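PDB 3WXX: AcrH from Aeromonas hydrophila, which acts as a type III secretion chaperone that binds the translocator AopB, a membrane-hairpin protein of the translocon. Local coordinates for the interface of chains A and B. Residues are numbered along the deposited sequence; one frame, centred on the assembly and turned at random. Chains: chain A, AcrH; chain B, AopB.

Contact 1 and contact 2 lie side by side on one continuous chaperone–translocator interface, the centres of their C-alpha atoms about 8 Å apart. In AcrH, helix 3-11 serves contact 1 and the turn that follows it serves contact 2, while the neighbouring residues A:Asp56 to A:Tyr58 divide between them. In AopB, helix 91-113 runs through both, and helix 126-151, which overlaps parts of two predicted transmembrane segments, joins it at contact 1. The N-terminal part of the chaperone is thus held against two helices of its client at once, an arrangement that probably helps to shield apolar AopB surface before secretion.

Contact 1: the interface of chains A and B. Residues chain A 9-10, 57-58, 85; chain B 101, 140, 143.
Helix 126-151 of AopB meets three parts of AcrH here, namely the end of helix 3-11, the loop holding A:His57 and A:Tyr58, and helix 76-89, while AopB helix 91-113 adds B:Met101. The backbone N-H of B:Gly140 donates a hydrogen bond to the carbonyl O of A:Gln10 (2.9 Å), tilted 21° from the carbonyl plane. With no side chain on B:Gly140, the phenol OH of A:Tyr58 comes within 3.3 Å of its CA. One turn further on, the methyl CB of B:Ala143 points at the edge of the A:His57 ring, 3.7 Å from CD2 and in the ring plane. The same methyl lies 3.6 Å from OH of A:Tyr85. That hydroxyl is turned to the backbone, donating to the carbonyl O of A:His57 nearly along the C=O axis, and so ties the loop to helix 76-89. A:Tyr58 CE2 sits over one face of the imidazole, near its rim; the imidazole gives its edge to B:Ala143, whereas the phenol turns CE1 and OH to B:Met101 and B:Gly140. The chain of B:Met101, a selenomethionine, runs straight through chi2 (-175°), which brings SE to 3.7 Å from CE1 of A:Tyr58; the bend comes after it, at the terminal methyl. The site lies where the N-terminal helix of AcrH and its helical body come together, with AopB helix 126-151 lying across the junction through the stretch between two predicted transmembrane segments, possibly the linking region of a membrane hairpin although the helix is continuous here.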
loop_
_atom_site.group_PDB
_atom_site.type_symbol
_atom_site.label_atom_id
_atom_site.label_comp_id
_atom_site.label_asym_id
_atom_site.label_seq_id
_atom_site.Cartn_x
_atom_site.Cartn_y
_atom_site.Cartn_z
ATOM N N LEU A 9 16.769 -0.418 -3.815
ATOM C CA LEU A 9 15.416 -0.591 -3.348
ATOM C C LEU A 9 15.225 0.230 -2.087
ATOM O O LEU A 9 14.201 0.910 -1.920
ATOM C CB LEU A 9 15.145 -2.084 -3.068
ATOM C CG LEU A 9 13.720 -2.460 -2.656
ATOM C CD1 LEU A 9 12.750 -2.206 -3.789
ATOM C CD2 LEU A 9 13.641 -3.908 -2.261
ATOM N N GLN A 10 16.245 0.162 -1.240
ATOM C CA GLN A 10 16.274 0.840 0.029
ATOM C C GLN A 10 16.293 2.352 -0.097
ATOM O O GLN A 10 15.684 3.047 0.701
ATOM C CB GLN A 10 17.494 0.409 0.810
ATOM C CG GLN A 10 17.466 0.975 2.217
ATOM C CD GLN A 10 18.499 0.353 3.128
ATOM O OE1 GLN A 10 18.159 -0.393 4.061
ATOM N NE2 GLN A 10 19.778 0.644 2.856
ATOM N N HIS A 57 5.763 2.058 -5.858
ATOM C CA HIS A 57 5.114 1.837 -4.600
ATOM C C HIS A 57 5.196 3.064 -3.718
ATOM O O HIS A 57 5.000 2.976 -2.493
ATOM C CB HIS A 57 5.664 0.569 -3.913
ATOM C CG HIS A 57 7.116 0.644 -3.520
ATOM N ND1 HIS A 57 8.142 0.285 -4.364
ATOM C CD2 HIS A 57 7.709 0.980 -2.351
ATOM C CE1 HIS A 57 9.300 0.398 -3.742
ATOM N NE2 HIS A 57 9.065 0.802 -2.511
ATOM N N TYR A 58 5.494 4.193 -4.355
ATOM C CA TYR A 58 5.461 5.518 -3.696
ATOM C C TYR A 58 4.374 6.468 -4.228
ATOM O O TYR A 58 4.145 7.470 -3.600
ATOM C CB TYR A 58 6.837 6.201 -3.717
ATOM C CG TYR A 58 7.960 5.382 -3.079
ATOM C CD1 TYR A 58 8.186 5.382 -1.690
ATOM C CD2 TYR A 58 8.814 4.625 -3.873
ATOM C CE1 TYR A 58 9.227 4.614 -1.124
ATOM C CE2 TYR A 58 9.846 3.879 -3.340
ATOM C CZ TYR A 58 10.062 3.860 -1.965
ATOM O OH TYR A 58 11.106 3.066 -1.521
ATOM N N TYR A 85 -1.925 3.201 3.478
ATOM C CA TYR A 85 -0.606 3.367 2.866
ATOM C C TYR A 85 -0.572 4.601 1.963
ATOM O O TYR A 85 0.370 5.328 1.975
ATOM C CB TYR A 85 -0.161 2.127 2.086
ATOM C CG TYR A 85 1.232 2.221 1.496
ATOM C CD1 TYR A 85 2.326 1.882 2.237
ATOM C CD2 TYR A 85 1.437 2.638 0.206
ATOM C CE1 TYR A 85 3.614 1.940 1.722
ATOM C CE2 TYR A 85 2.722 2.743 -0.319
ATOM C CZ TYR A 85 3.822 2.365 0.435
ATOM O OH TYR A 85 5.166 2.448 -0.051
HETATM N N MSE B 101 9.234 9.187 2.675
HETATM C CA MSE B 101 9.484 8.272 3.782
HETATM C C MSE B 101 9.900 9.057 4.989
HETATM O O MSE B 101 9.514 8.732 6.112
HETATM C CB MSE B 101 10.519 7.247 3.381
HETATM C CG MSE B 101 9.947 6.316 2.327
HETATM SE SE MSE B 101 11.250 4.882 1.944
HETATM C CE MSE B 101 10.150 3.708 3.016
ATOM N N GLY B 140 13.331 2.091 2.193
ATOM C CA GLY B 140 12.721 1.635 0.948
ATOM C C GLY B 140 12.428 0.142 0.860
ATOM O O GLY B 140 11.493 -0.263 0.154
ATOM N N ALA B 143 9.160 -0.162 2.794
ATOM C CA ALA B 143 8.048 0.293 1.977
ATOM C C ALA B 143 7.704 -0.769 0.947
ATOM O O ALA B 143 6.541 -1.089 0.761
ATOM C CB ALA B 143 8.387 1.587 1.267
#

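Contact 2: the interface of chains A and B. Residues chain A 12-14, 17, 56; chain B 90, 93-94, 97.
A:Met17, a selenomethionine on the short helix 15-18 of AcrH, forms the apolar centre by packing against B:Asn90, B:Lys93 and B:Ile94 of AopB. Past CG its chain is stretched out, with chi2 at 172°, which carries the terminal methyl in towards helix 91-113. There CE meets the CB methylene of B:Lys93 at 3.4 Å, while SE lies 3.9 Å from CG1 of B:Ile94. On another flank the side chain of B:Asn90 runs antiparallel alongside it, its CB beside SE and CE and its amide carbon CG 3.8 Å from CG of A:Met17. The contact is therefore made largely along the length of the selenomethionine, and A:Met17 contributes most of the AcrH surface hidden in this patch.

Behind this packing, the backbone N of A:Met17 donates a nearly straight hydrogen bond to the hydroxyl OG1 of A:Thr14, which caps the start of helix 15-18 and probably helps to position the base of the long side chain. The methyl CG2 of A:Thr14 faces the amide of B:Asn97, the two side chains meeting nearly perpendicularly.

Towards the rim, the chain of B:Lys93 turns at chi2 and heads obliquely for A:Asp56, so that CE faces the carboxylate OD2 at 4.2 Å. A further turn at chi4 (-72°) leads its amine NZ aside, to 4.6 Å from OD2 of A:Asp56, a separation that suggests electrostatic attraction at longer range without direct pairing. The glycine turn after helix 3-11 supplies a directed polar contact: A:Gly12, with phi at 117°, offers its carbonyl to B:Asn97. The carboxamide nitrogen ND2 of B:Asn97 donates to A:Gly12 O at 3.1 Å, in the carbonyl plane, with the acceptor also lying in the plane of the asparagine amide.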
loop_
_atom_site.group_PDB
_atom_site.type_symbol
_atom_site.label_atom_id
_atom_site.label_comp_id
_atom_site.label_asym_id
_atom_site.label_seq_id
_atom_site.Cartn_x
_atom_site.Cartn_y
_atom_site.Cartn_z
ATOM N N GLY A 12 15.058 3.999 -2.395
ATOM C CA GLY A 12 13.781 4.479 -2.882
ATOM C C GLY A 12 13.586 4.229 -4.353
ATOM O O GLY A 12 12.635 4.730 -4.947
ATOM N N GLY A 13 14.445 3.409 -4.943
ATOM C CA GLY A 13 14.150 2.922 -6.261
ATOM C C GLY A 13 12.927 1.999 -6.278
ATOM O O GLY A 13 12.549 1.370 -5.250
ATOM N N THR A 14 12.340 1.922 -7.468
ATOM C CA THR A 14 11.130 1.189 -7.729
ATOM C C THR A 14 11.323 0.194 -8.837
ATOM O O THR A 14 12.256 0.291 -9.600
ATOM C CB THR A 14 10.040 2.130 -8.178
ATOM O OG1 THR A 14 10.252 2.444 -9.545
ATOM C CG2 THR A 14 10.090 3.403 -7.365
HETATM N N MSE A 17 11.565 1.784 -12.409
HETATM C CA MSE A 17 12.920 2.199 -12.711
HETATM C C MSE A 17 13.775 1.027 -13.132
HETATM O O MSE A 17 14.584 1.121 -14.056
HETATM C CB MSE A 17 13.495 2.858 -11.458
HETATM C CG MSE A 17 12.982 4.277 -11.341
HETATM SE SE MSE A 17 13.565 4.929 -9.587
HETATM C CE MSE A 17 12.310 6.450 -9.517
ATOM N N ASP A 56 5.288 1.304 -9.023
ATOM C CA ASP A 56 5.791 2.440 -8.270
ATOM C C ASP A 56 5.073 2.471 -6.909
ATOM O O ASP A 56 3.938 2.898 -6.814
ATOM C CB ASP A 56 5.591 3.734 -9.052
ATOM C CG ASP A 56 6.166 4.990 -8.342
ATOM O OD1 ASP A 56 6.382 5.011 -7.113
ATOM O OD2 ASP A 56 6.345 6.005 -9.042
ATOM N N ASN B 90 17.217 9.081 -12.442
ATOM C CA ASN B 90 16.028 9.302 -11.610
ATOM C C ASN B 90 16.339 9.941 -10.283
ATOM O O ASN B 90 15.591 9.756 -9.338
ATOM C CB ASN B 90 15.325 7.980 -11.313
ATOM C CG ASN B 90 14.841 7.303 -12.548
ATOM O OD1 ASN B 90 13.735 7.574 -13.008
ATOM N ND2 ASN B 90 15.655 6.405 -13.097
ATOM N N LYS B 93 13.023 11.694 -8.762
ATOM C CA LYS B 93 12.018 10.824 -8.137
ATOM C C LYS B 93 12.555 10.149 -6.879
ATOM O O LYS B 93 11.868 10.088 -5.849
ATOM C CB LYS B 93 11.503 9.769 -9.114
ATOM C CG LYS B 93 10.278 10.186 -9.908
ATOM C CD LYS B 93 9.285 9.049 -9.950
ATOM C CE LYS B 93 8.143 9.301 -10.922
ATOM N NZ LYS B 93 7.270 10.348 -10.338
ATOM N N ILE B 94 13.800 9.693 -6.939
ATOM C CA ILE B 94 14.376 9.002 -5.797
ATOM C C ILE B 94 14.423 9.891 -4.571
ATOM O O ILE B 94 14.097 9.446 -3.455
ATOM C CB ILE B 94 15.752 8.399 -6.124
ATOM C CG1 ILE B 94 15.529 7.198 -7.062
ATOM C CG2 ILE B 94 16.466 7.951 -4.857
ATOM C CD1 ILE B 94 16.802 6.527 -7.492
ATOM N N ASN B 97 10.835 10.236 -3.201
ATOM C CA ASN B 97 10.497 9.060 -2.456
ATOM C C ASN B 97 11.175 9.050 -1.116
ATOM O O ASN B 97 10.545 8.681 -0.097
ATOM C CB ASN B 97 10.839 7.804 -3.293
ATOM C CG ASN B 97 10.036 7.733 -4.576
ATOM O OD1 ASN B 97 9.105 8.535 -4.795
ATOM N ND2 ASN B 97 10.412 6.831 -5.449
#